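Local coordinates for catalase (Pseudomonas syringae, PDB 1M7S), which decomposes hydrogen peroxide into water and oxygen with a heme cofactor and so protects the cell from peroxide damage, at residues A[208-213]-A[253-258]; A[196-201]-A[315-320]. One frame throughout, in Å; residues are numbered along the deposited sequence.

Contact 1 of 2, residues A[208-213]-A[253-258]; sequences VKFHWK and WDLYVQ
Leu255 has CG anti to its backbone N (chi1 -179°), and Trp212 has CG anti to its carbonyl carbon (chi1 -69°). With these torsions Leu255 CD1 lies over one face of the indole, 4.0 Å from the centroid of the six-membered ring of Trp212, a CH-pi contact. Leu255 CB touches the same ring at its rim, 3.7 Å from Trp212 CZ3. The side chain of Trp253 crosses that of Trp212 at about a right angle, with Trp253 CD1 3.8 Å from Trp212 CB. Further along, Val257 CG1 reaches Phe210 CD1 at 3.6 Å, and the two side chains run side by side. Val208 presses closely on Val257: Val208 CG1 is 3.4 Å from Val257 CB, tighter than usual.

The two strands are antiparallel. Lys209-Gln258, His211-Tyr256 and Lys213-Asp254 are hydrogen-bonded pairs, each with two backbone bonds. The straightest is Tyr256 N to His211 O, 2.8 Å at 172°. Phe210-Val257 and Trp212-Leu255 are non-hydrogen-bonded pairs, with their side chains on the apolar face. There Trp212 also stacks on Phe108 and touches Leu121. The other face carries the polar residues. Lys209 NZ is held there by the carbonyls of Lys277 and Val193. Both ring nitrogens of His211 are bonded to carboxylates, those of Asp189 and Glu284. Both nitrogens would then have to donate, which would probably favour the protonated imidazole.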
# COMPACT_ATOMS: atom_id res chain seq x y z
N VAL A 208 -30.18 14.01 -20.66
CA VAL A 208 -30.54 15.10 -19.74
C VAL A 208 -29.33 15.79 -19.14
O VAL A 208 -28.38 15.10 -18.73
CB VAL A 208 -31.32 14.41 -18.57
CG1 VAL A 208 -31.68 15.43 -17.52
CG2 VAL A 208 -32.59 13.70 -19.05
N LYS A 209 -29.40 17.10 -19.02
CA LYS A 209 -28.40 17.85 -18.28
C LYS A 209 -29.00 18.25 -16.92
O LYS A 209 -30.19 18.54 -16.79
CB LYS A 209 -27.99 19.07 -19.06
CG LYS A 209 -26.96 18.67 -20.13
CD LYS A 209 -26.41 20.00 -20.68
CE LYS A 209 -25.35 19.64 -21.72
NZ LYS A 209 -24.08 20.32 -21.48
N PHE A 210 -28.20 18.22 -15.86
CA PHE A 210 -28.63 18.57 -14.51
C PHE A 210 -28.01 19.89 -14.04
O PHE A 210 -26.82 20.15 -14.27
CB PHE A 210 -28.14 17.51 -13.50
CG PHE A 210 -28.77 16.17 -13.67
CD1 PHE A 210 -30.05 15.91 -13.15
CD2 PHE A 210 -28.13 15.14 -14.33
CE1 PHE A 210 -30.63 14.67 -13.31
CE2 PHE A 210 -28.69 13.90 -14.46
CZ PHE A 210 -29.96 13.64 -13.96
N HIS A 211 -28.77 20.70 -13.34
CA HIS A 211 -28.39 22.02 -12.88
C HIS A 211 -28.92 22.26 -11.46
O HIS A 211 -30.16 22.25 -11.30
CB HIS A 211 -28.97 23.09 -13.83
CG HIS A 211 -28.81 24.53 -13.40
ND1 HIS A 211 -29.83 25.46 -13.55
CD2 HIS A 211 -27.79 25.20 -12.83
CE1 HIS A 211 -29.42 26.63 -13.07
NE2 HIS A 211 -28.18 26.52 -12.63
N TRP A 212 -27.98 22.52 -10.57
CA TRP A 212 -28.38 22.88 -9.20
C TRP A 212 -28.43 24.41 -9.17
O TRP A 212 -27.40 25.08 -9.30
CB TRP A 212 -27.36 22.44 -8.15
CG TRP A 212 -27.20 21.01 -7.87
CD1 TRP A 212 -26.09 20.25 -8.17
CD2 TRP A 212 -28.10 20.11 -7.19
NE1 TRP A 212 -26.25 18.98 -7.74
CE2 TRP A 212 -27.48 18.85 -7.11
CE3 TRP A 212 -29.38 20.26 -6.64
CZ2 TRP A 212 -28.05 17.74 -6.51
CZ3 TRP A 212 -29.96 19.15 -6.04
CH2 TRP A 212 -29.32 17.88 -5.97
N LYS A 213 -29.63 24.97 -8.99
CA LYS A 213 -29.78 26.42 -8.94
C LYS A 213 -29.74 26.90 -7.50
O LYS A 213 -30.59 26.50 -6.69
CB LYS A 213 -31.09 26.90 -9.60
CG LYS A 213 -31.19 28.43 -9.54
CD LYS A 213 -32.08 28.98 -10.63
CE LYS A 213 -32.17 30.51 -10.43
NZ LYS A 213 -30.99 31.19 -11.05
N TRP A 253 -30.59 24.24 -2.84
CA TRP A 253 -30.50 24.32 -4.29
C TRP A 253 -31.68 23.54 -4.92
O TRP A 253 -32.05 22.47 -4.48
CB TRP A 253 -29.23 23.66 -4.80
CG TRP A 253 -27.94 24.39 -4.57
CD1 TRP A 253 -27.23 25.14 -5.46
CD2 TRP A 253 -27.21 24.38 -3.34
NE1 TRP A 253 -26.08 25.63 -4.83
CE2 TRP A 253 -26.05 25.14 -3.54
CE3 TRP A 253 -27.40 23.74 -2.09
CZ2 TRP A 253 -25.11 25.32 -2.53
CZ3 TRP A 253 -26.48 23.96 -1.08
CH2 TRP A 253 -25.31 24.74 -1.31
N ASP A 254 -32.32 24.15 -5.91
CA ASP A 254 -33.36 23.51 -6.69
C ASP A 254 -32.68 22.76 -7.83
O ASP A 254 -31.75 23.31 -8.45
CB ASP A 254 -34.35 24.53 -7.27
CG ASP A 254 -35.47 24.86 -6.25
OD1 ASP A 254 -35.62 24.13 -5.26
OD2 ASP A 254 -36.16 25.87 -6.48
N LEU A 255 -33.09 21.52 -8.05
CA LEU A 255 -32.54 20.73 -9.16
C LEU A 255 -33.43 20.85 -10.39
O LEU A 255 -34.65 20.58 -10.34
CB LEU A 255 -32.44 19.25 -8.75
CG LEU A 255 -31.86 18.27 -9.78
CD1 LEU A 255 -30.42 18.71 -10.14
CD2 LEU A 255 -31.91 16.85 -9.26
N TYR A 256 -32.81 21.25 -11.49
CA TYR A 256 -33.45 21.32 -12.79
C TYR A 256 -32.86 20.37 -13.83
O TYR A 256 -31.64 20.10 -13.83
CB TYR A 256 -33.35 22.75 -13.34
CG TYR A 256 -34.17 23.78 -12.64
CD1 TYR A 256 -33.68 24.37 -11.47
CD2 TYR A 256 -35.41 24.21 -13.13
CE1 TYR A 256 -34.41 25.34 -10.80
CE2 TYR A 256 -36.15 25.18 -12.46
CZ TYR A 256 -35.65 25.71 -11.30
OH TYR A 256 -36.33 26.66 -10.59
N VAL A 257 -33.72 19.94 -14.78
CA VAL A 257 -33.24 19.12 -15.90
C VAL A 257 -33.56 19.77 -17.25
O VAL A 257 -34.55 20.51 -17.38
CB VAL A 257 -33.70 17.67 -15.95
CG1 VAL A 257 -33.11 16.89 -14.76
CG2 VAL A 257 -35.22 17.50 -16.02
N GLN A 258 -32.67 19.55 -18.25
CA GLN A 258 -32.86 19.96 -19.63
C GLN A 258 -32.92 18.64 -20.39
O GLN A 258 -32.10 17.75 -20.08
CB GLN A 258 -31.76 20.82 -20.29
CG GLN A 258 -31.79 22.27 -19.84
CD GLN A 258 -30.56 22.95 -20.44
OE1 GLN A 258 -29.46 22.53 -20.05
NE2 GLN A 258 -30.74 23.94 -21.30

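Contact 2 of 2, residues A[196-201]-A[315-320]; sequences YKLVNA and PGIEPS
Lys197 and Glu318 are joined by two backbone hydrogen bonds. Glu318 N gives to Lys197 O at 2.7 Å, and Lys197 N gives to Glu318 O at 2.8 Å. A third bond runs from Val199 N to Gly316 O at 3.0 Å. Its N-H points straight at the oxygen (168°), but the donor stands well above the carbonyl plane, away from the lone pairs.

The charged ends of Lys197 and Glu318 do not form a salt bridge. Lys197 NZ is 4.3 Å from Glu318 OE1, and a water lies between them. The water accepts from Lys197 NZ and is within bonding distance of both Glu318 OE1 and Pro319 O. Lys197 NZ has its salt bridge with Glu321, and Glu318 OE1 also bonds Ser393. The lysine chain bends at its third torsion (chi3 -52°) and lies across the glutamate, with Lys197 CD 3.6 Å from Glu318 OE1.

This is an antiparallel pairing of two short strands, 196-199 and 317-319. It adds the segment leading to helix 323-339 to the edge of the catalase beta-barrel sheet. That helix carries Tyr332, the heme iron ligand by similarity. Gly316, without a side chain, lies close against the neighbouring strand.

Leu198 and Ile317 form the non-hydrogen-bonded pair, and their side chains run side by side in the same direction. Leu198 CD2 is 4.0 Å from Ile317 CG1. On the face with Lys197, the carboxylate of Glu318 meets a methyl group, with Val199 CG1 3.7 Å from Glu318 OE2. Outside the pair, Pro319 packs on Leu325 and Val329 of helix 323-339 and on Gln30 of a second subunit.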
# COMPACT_ATOMS: atom_id res chain seq x y z
N TYR A 196 -26.51 13.10 -19.25
CA TYR A 196 -26.60 11.77 -18.72
C TYR A 196 -27.81 11.13 -19.48
O TYR A 196 -28.58 11.87 -20.06
CB TYR A 196 -26.93 11.73 -17.23
CG TYR A 196 -25.65 11.96 -16.43
CD1 TYR A 196 -25.13 13.23 -16.31
CD2 TYR A 196 -24.96 10.90 -15.84
CE1 TYR A 196 -23.95 13.47 -15.62
CE2 TYR A 196 -23.79 11.13 -15.11
CZ TYR A 196 -23.30 12.41 -15.03
OH TYR A 196 -22.12 12.68 -14.35
N LYS A 197 -27.82 9.82 -19.49
CA LYS A 197 -28.90 9.14 -20.21
C LYS A 197 -29.85 8.59 -19.16
O LYS A 197 -29.45 7.74 -18.34
CB LYS A 197 -28.27 8.07 -21.10
CG LYS A 197 -29.08 7.05 -21.80
CD LYS A 197 -28.34 5.83 -22.36
CE LYS A 197 -27.15 6.18 -23.25
NZ LYS A 197 -26.77 4.97 -24.06
N LEU A 198 -31.09 9.06 -19.18
CA LEU A 198 -32.10 8.54 -18.28
C LEU A 198 -32.92 7.47 -19.03
O LEU A 198 -33.29 7.74 -20.18
CB LEU A 198 -33.05 9.64 -17.76
CG LEU A 198 -32.34 10.69 -16.88
CD1 LEU A 198 -33.32 11.63 -16.18
CD2 LEU A 198 -31.46 10.05 -15.84
N VAL A 199 -33.18 6.38 -18.35
CA VAL A 199 -33.90 5.28 -19.01
C VAL A 199 -35.16 4.98 -18.20
O VAL A 199 -35.18 5.00 -16.96
CB VAL A 199 -33.01 4.13 -19.47
CG1 VAL A 199 -31.54 4.22 -19.05
CG2 VAL A 199 -33.58 2.74 -19.29
N ASN A 200 -36.27 4.86 -18.96
CA ASN A 200 -37.56 4.67 -18.30
C ASN A 200 -37.92 3.20 -18.25
O ASN A 200 -37.21 2.35 -18.78
CB ASN A 200 -38.59 5.56 -18.97
CG ASN A 200 -39.04 5.15 -20.36
OD1 ASN A 200 -38.82 4.02 -20.81
ND2 ASN A 200 -39.68 6.05 -21.10
N ALA A 201 -39.08 2.90 -17.62
CA ALA A 201 -39.47 1.48 -17.51
C ALA A 201 -39.73 0.81 -18.84
O ALA A 201 -39.53 -0.43 -18.89
CB ALA A 201 -40.62 1.34 -16.53
N PRO A 315 -30.30 1.78 -11.63
CA PRO A 315 -31.14 1.46 -12.79
C PRO A 315 -31.98 2.68 -13.10
O PRO A 315 -32.58 3.27 -12.20
CB PRO A 315 -31.96 0.22 -12.37
CG PRO A 315 -30.98 -0.44 -11.38
CD PRO A 315 -30.45 0.76 -10.57
N GLY A 316 -31.99 3.14 -14.33
CA GLY A 316 -32.70 4.35 -14.72
C GLY A 316 -31.75 5.50 -15.04
O GLY A 316 -32.18 6.55 -15.51
N ILE A 317 -30.47 5.33 -14.72
CA ILE A 317 -29.52 6.44 -14.95
C ILE A 317 -28.27 5.81 -15.52
O ILE A 317 -27.75 4.83 -14.96
CB ILE A 317 -29.13 7.18 -13.65
CG1 ILE A 317 -30.32 7.65 -12.85
CG2 ILE A 317 -28.22 8.34 -14.07
CD1 ILE A 317 -30.15 8.44 -11.57
N GLU A 318 -27.82 6.29 -16.67
CA GLU A 318 -26.62 5.70 -17.29
C GLU A 318 -25.80 6.88 -17.85
O GLU A 318 -26.30 7.97 -18.11
CB GLU A 318 -27.03 4.78 -18.45
CG GLU A 318 -27.83 3.53 -18.20
CD GLU A 318 -28.17 2.62 -19.35
OE1 GLU A 318 -27.72 2.79 -20.51
OE2 GLU A 318 -28.95 1.64 -19.15
N PRO A 319 -24.55 6.61 -18.15
CA PRO A 319 -23.68 7.53 -18.86
C PRO A 319 -24.09 7.68 -20.33
O PRO A 319 -24.61 6.74 -20.96
CB PRO A 319 -22.27 6.93 -18.79
CG PRO A 319 -22.55 5.49 -18.58
CD PRO A 319 -23.93 5.28 -17.95
N SER A 320 -23.96 8.91 -20.84
CA SER A 320 -24.19 9.14 -22.27
C SER A 320 -22.86 8.85 -22.97
O SER A 320 -21.88 8.51 -22.29
CB SER A 320 -24.59 10.61 -22.48
OG SER A 320 -23.39 11.37 -22.22
O HOH W 1 -25.47 4.12 -21.45

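In the fold
The centres of contacts 1 and 2 are about 16 Å apart, and both belong to one antiparallel sheet. Strands 196-199 and 205-214 are consecutive in sequence and pair side by side. Across the sheet the order is 317-319, 196-199, 205-214, 252-260. Val208 N reaches Tyr196 O at 2.7 Å, a probable hydrogen bond, and Val208 CG2 packs on Leu198 CD1. Along the chain both segments of contact 1 fall between those of contact 2. The sheet continues from 252-260 to 284-295. Contact 1 is within the catalase barrel; contact 2 ties the chain just before helix 323-339 to the sheet. Both lie near the heme, with Lys209 and Tyr196 side chains about 9 and 7 Å away.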